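Local coordinates for KaiC-like domain-containing protein (Pyrococcus horikoshii, PDB 3BS4) that is of unknown function but has a KaiC-like domain, suggesting kinship with the RecA-type P-loop ATPases, at residues Ile23-Glu28 against Tyr207-Arg212. Sequence-based numbering, arbitrary orientation.
Sequences ILIHEE and YVLKTR
E28, just past the end of strand 23-27, obliquely crosses K210 of the neighbouring strand, which runs on: NZ of K210 stands 3.2 Å from OE2 of E28 in a salt bridge, 44° out of the carboxylate plane. A bend at chi3 (91°) keeps K210 CE clear of the carboxylate, 3.7 Å from E28 OE2, and NZ makes the closest approach. The other carboxylate oxygen, OE1, takes a hydrogen bond from a water that in turn accepts one from R212 NH1 in the guanidinium plane; the two flat groups, 27° apart, are linked through this water. H26 runs alongside K210, its ND1 3.7 Å from K210 CD, while CB of E28 lies over one face of the imidazole near its rim. Both ring nitrogens are satisfied, ND1 by Y202 OH and NE2 by G191 O. The strands are parallel and in register, with alternating bonds from L24 N to Y207 O through E28 N to T211 O. They adjoin in the central sheet of an alpha/beta domain, consistent with the RecA-like core of KaiC relatives, and helix 195-204 covers the face bearing L24, H26, V208 and K210. On the other face, I25 CD1 touches L209 CD1 at 3.9 Å and I23 CG1 lies beside Y207 CD2. T211 OG1, 3.7 Å from E27 CG, is hydrogen-bonded to S32 OG, whereas E27 OE2 accepts from K35 N.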
ATOM      1  N   ILE A  23      -1.334   6.146   4.765  1.00 14.76           N
ATOM      2  CA  ILE A  23      -0.971   5.299   5.901  1.00 14.56           C
ATOM      3  C   ILE A  23       0.309   4.560   5.551  1.00 14.43           C
ATOM      4  O   ILE A  23       0.378   3.868   4.543  1.00 15.33           O
ATOM      5  CB  ILE A  23      -2.061   4.233   6.178  1.00 14.74           C
ATOM      6  CG1 ILE A  23      -3.384   4.889   6.581  1.00 17.22           C
ATOM      7  CG2 ILE A  23      -1.624   3.267   7.279  1.00 16.20           C
ATOM      8  CD1 ILE A  23      -4.296   5.186   5.405  1.00 21.90           C
ATOM      9  N   LEU A  24       1.307   4.677   6.415  1.00 13.51           N
ATOM     10  CA  LEU A  24       2.517   3.868   6.293  1.00 13.82           C
ATOM     11  C   LEU A  24       2.462   2.702   7.249  1.00 14.31           C
ATOM     12  O   LEU A  24       2.300   2.892   8.450  1.00 14.40           O
ATOM     13  CB  LEU A  24       3.762   4.707   6.603  1.00 13.85           C
ATOM     14  CG  LEU A  24       5.089   3.942   6.549  1.00 14.34           C
ATOM     15  CD1 LEU A  24       5.459   3.474   5.097  1.00 15.35           C
ATOM     16  CD2 LEU A  24       6.188   4.833   7.123  1.00 16.05           C
ATOM     17  N   ILE A  25       2.621   1.486   6.722  1.00 14.44           N
ATOM     18  CA  ILE A  25       2.833   0.302   7.551  1.00 15.01           C
ATOM     19  C   ILE A  25       4.334   0.035   7.456  1.00 15.08           C
ATOM     20  O   ILE A  25       4.854  -0.357   6.395  1.00 15.31           O
ATOM     21  CB  ILE A  25       2.052  -0.946   7.036  1.00 15.47           C
ATOM     22  CG1 ILE A  25       0.539  -0.668   6.959  1.00 17.93           C
ATOM     23  CG2 ILE A  25       2.373  -2.132   7.935  1.00 15.96           C
ATOM     24  CD1 ILE A  25      -0.074  -0.149   8.219  1.00 20.33           C
ATOM     25  N   HIS A  26       5.038   0.288   8.552  1.00 14.44           N
ATOM     26  CA  HIS A  26       6.472   0.034   8.617  1.00 14.68           C
ATOM     27  C   HIS A  26       6.710  -1.316   9.281  1.00 14.47           C
ATOM     28  O   HIS A  26       6.603  -1.438  10.523  1.00 14.88           O
ATOM     29  CB  HIS A  26       7.178   1.151   9.363  1.00 15.01           C
ATOM     30  CG  HIS A  26       8.662   0.945   9.484  1.00 15.49           C
ATOM     31  ND1 HIS A  26       9.429   1.595  10.429  1.00 16.73           N
ATOM     32  CD2 HIS A  26       9.514   0.150   8.786  1.00 17.02           C
ATOM     33  CE1 HIS A  26      10.686   1.208  10.311  1.00 17.91           C
ATOM     34  NE2 HIS A  26      10.767   0.336   9.318  1.00 17.44           N
ATOM     35  N   GLU A  27       7.013  -2.326   8.462  1.00 14.81           N
ATOM     36  CA  GLU A  27       7.307  -3.676   8.970  1.00 16.15           C
ATOM     37  C   GLU A  27       8.799  -3.673   9.306  1.00 16.29           C
ATOM     38  O   GLU A  27       9.633  -3.845   8.413  1.00 17.11           O
ATOM     39  CB  GLU A  27       6.956  -4.756   7.929  1.00 15.69           C
ATOM     40  CG  GLU A  27       7.251  -6.177   8.445  1.00 18.85           C
ATOM     41  CD  GLU A  27       7.202  -7.264   7.373  1.00 19.41           C
ATOM     42  OE1 GLU A  27       8.119  -7.287   6.515  1.00 25.15           O
ATOM     43  OE2 GLU A  27       6.288  -8.131   7.395  1.00 19.91           O
ATOM     44  N   GLU A  28       9.136  -3.420  10.567  1.00 17.52           N
ATOM     45  CA  GLU A  28      10.546  -3.214  10.942  1.00 18.79           C
ATOM     46  C   GLU A  28      11.411  -4.481  10.769  1.00 19.45           C
ATOM     47  O   GLU A  28      12.610  -4.404  10.427  1.00 19.88           O
ATOM     48  CB  GLU A  28      10.631  -2.675  12.366  1.00 19.69           C
ATOM     49  CG  GLU A  28      12.018  -2.219  12.771  1.00 22.36           C
ATOM     50  CD  GLU A  28      12.014  -1.661  14.173  1.00 26.74           C
ATOM     51  OE1 GLU A  28      11.658  -2.405  15.114  1.00 26.78           O
ATOM     52  OE2 GLU A  28      12.353  -0.471  14.328  1.00 29.74           O
ATOM     53  N   TYR A 207      -0.626   8.617   8.893  1.00 17.56           N
ATOM     54  CA  TYR A 207      -0.571   7.606   9.943  1.00 17.05           C
ATOM     55  C   TYR A 207       0.685   6.781   9.745  1.00 16.75           C
ATOM     56  O   TYR A 207       1.020   6.477   8.617  1.00 15.68           O
ATOM     57  CB  TYR A 207      -1.752   6.636   9.856  1.00 17.84           C
ATOM     58  CG  TYR A 207      -3.115   7.249  10.060  1.00 18.85           C
ATOM     59  CD1 TYR A 207      -3.797   7.095  11.271  1.00 19.93           C
ATOM     60  CD2 TYR A 207      -3.749   7.929   9.022  1.00 18.95           C
ATOM     61  CE1 TYR A 207      -5.077   7.654  11.442  1.00 21.36           C
ATOM     62  CE2 TYR A 207      -5.013   8.484   9.184  1.00 19.95           C
ATOM     63  CZ  TYR A 207      -5.666   8.342  10.389  1.00 20.98           C
ATOM     64  OH  TYR A 207      -6.935   8.911  10.525  1.00 23.40           O
ATOM     65  N   VAL A 208       1.356   6.425  10.840  1.00 15.87           N
ATOM     66  CA  VAL A 208       2.454   5.464  10.754  1.00 15.84           C
ATOM     67  C   VAL A 208       2.222   4.402  11.812  1.00 16.48           C
ATOM     68  O   VAL A 208       2.154   4.719  13.013  1.00 17.01           O
ATOM     69  CB  VAL A 208       3.830   6.102  11.012  1.00 15.79           C
ATOM     70  CG1 VAL A 208       4.917   5.009  10.967  1.00 16.65           C
ATOM     71  CG2 VAL A 208       4.118   7.216   9.999  1.00 16.25           C
ATOM     72  N   LEU A 209       2.108   3.155  11.359  1.00 16.30           N
ATOM     73  CA  LEU A 209       2.051   1.975  12.230  1.00 16.45           C
ATOM     74  C   LEU A 209       3.310   1.166  12.002  1.00 16.68           C
ATOM     75  O   LEU A 209       3.636   0.853  10.856  1.00 17.37           O
ATOM     76  CB  LEU A 209       0.834   1.108  11.892  1.00 17.36           C
ATOM     77  CG  LEU A 209      -0.542   1.795  11.887  1.00 20.26           C
ATOM     78  CD1 LEU A 209      -1.669   0.767  11.669  1.00 20.71           C
ATOM     79  CD2 LEU A 209      -0.780   2.609  13.135  1.00 23.69           C
ATOM     80  N   LYS A 210       4.000   0.817  13.082  1.00 15.26           N
ATOM     81  CA  LYS A 210       5.256   0.063  12.968  1.00 15.63           C
ATOM     82  C   LYS A 210       5.052  -1.295  13.604  1.00 16.49           C
ATOM     83  O   LYS A 210       4.552  -1.379  14.722  1.00 16.61           O
ATOM     84  CB  LYS A 210       6.389   0.784  13.692  1.00 16.57           C
ATOM     85  CG  LYS A 210       7.708   0.041  13.622  1.00 19.07           C
ATOM     86  CD  LYS A 210       8.844   0.946  14.034  1.00 24.13           C
ATOM     87  CE  LYS A 210       9.126   0.862  15.509  1.00 26.50           C
ATOM     88  NZ  LYS A 210      10.384   1.628  15.837  1.00 28.40           N
ATOM     89  N   THR A 211       5.407  -2.358  12.883  1.00 15.30           N
ATOM     90  CA  THR A 211       5.342  -3.703  13.472  1.00 16.31           C
ATOM     91  C   THR A 211       6.745  -4.215  13.748  1.00 16.86           C
ATOM     92  O   THR A 211       7.704  -3.893  13.038  1.00 16.37           O
ATOM     93  CB  THR A 211       4.587  -4.708  12.587  1.00 16.82           C
ATOM     94  OG1 THR A 211       5.327  -4.967  11.379  1.00 16.06           O
ATOM     95  CG2 THR A 211       3.197  -4.185  12.242  1.00 16.42           C
ATOM     96  N   ARG A 212       6.865  -5.006  14.806  1.00 17.25           N
ATOM     97  CA  ARG A 212       8.169  -5.543  15.187  1.00 18.75           C
ATOM     98  C   ARG A 212       7.990  -6.770  16.050  1.00 19.63           C
ATOM     99  O   ARG A 212       6.929  -6.963  16.636  1.00 19.86           O
ATOM    100  CB  ARG A 212       8.975  -4.498  15.940  1.00 20.01           C
ATOM    101  CG  ARG A 212       8.340  -4.072  17.254  1.00 21.52           C
ATOM    102  CD  ARG A 212       9.282  -3.184  18.029  1.00 27.59           C
ATOM    103  NE  ARG A 212       8.786  -2.905  19.376  1.00 30.75           N
ATOM    104  CZ  ARG A 212       9.223  -1.897  20.128  1.00 32.97           C
ATOM    105  NH1 ARG A 212      10.153  -1.070  19.669  1.00 34.58           N
ATOM    106  NH2 ARG A 212       8.721  -1.714  21.343  1.00 34.93           N
TER
HETATM  107  O   HOH W   1      11.816  -1.125  17.486  1.00 42.91           O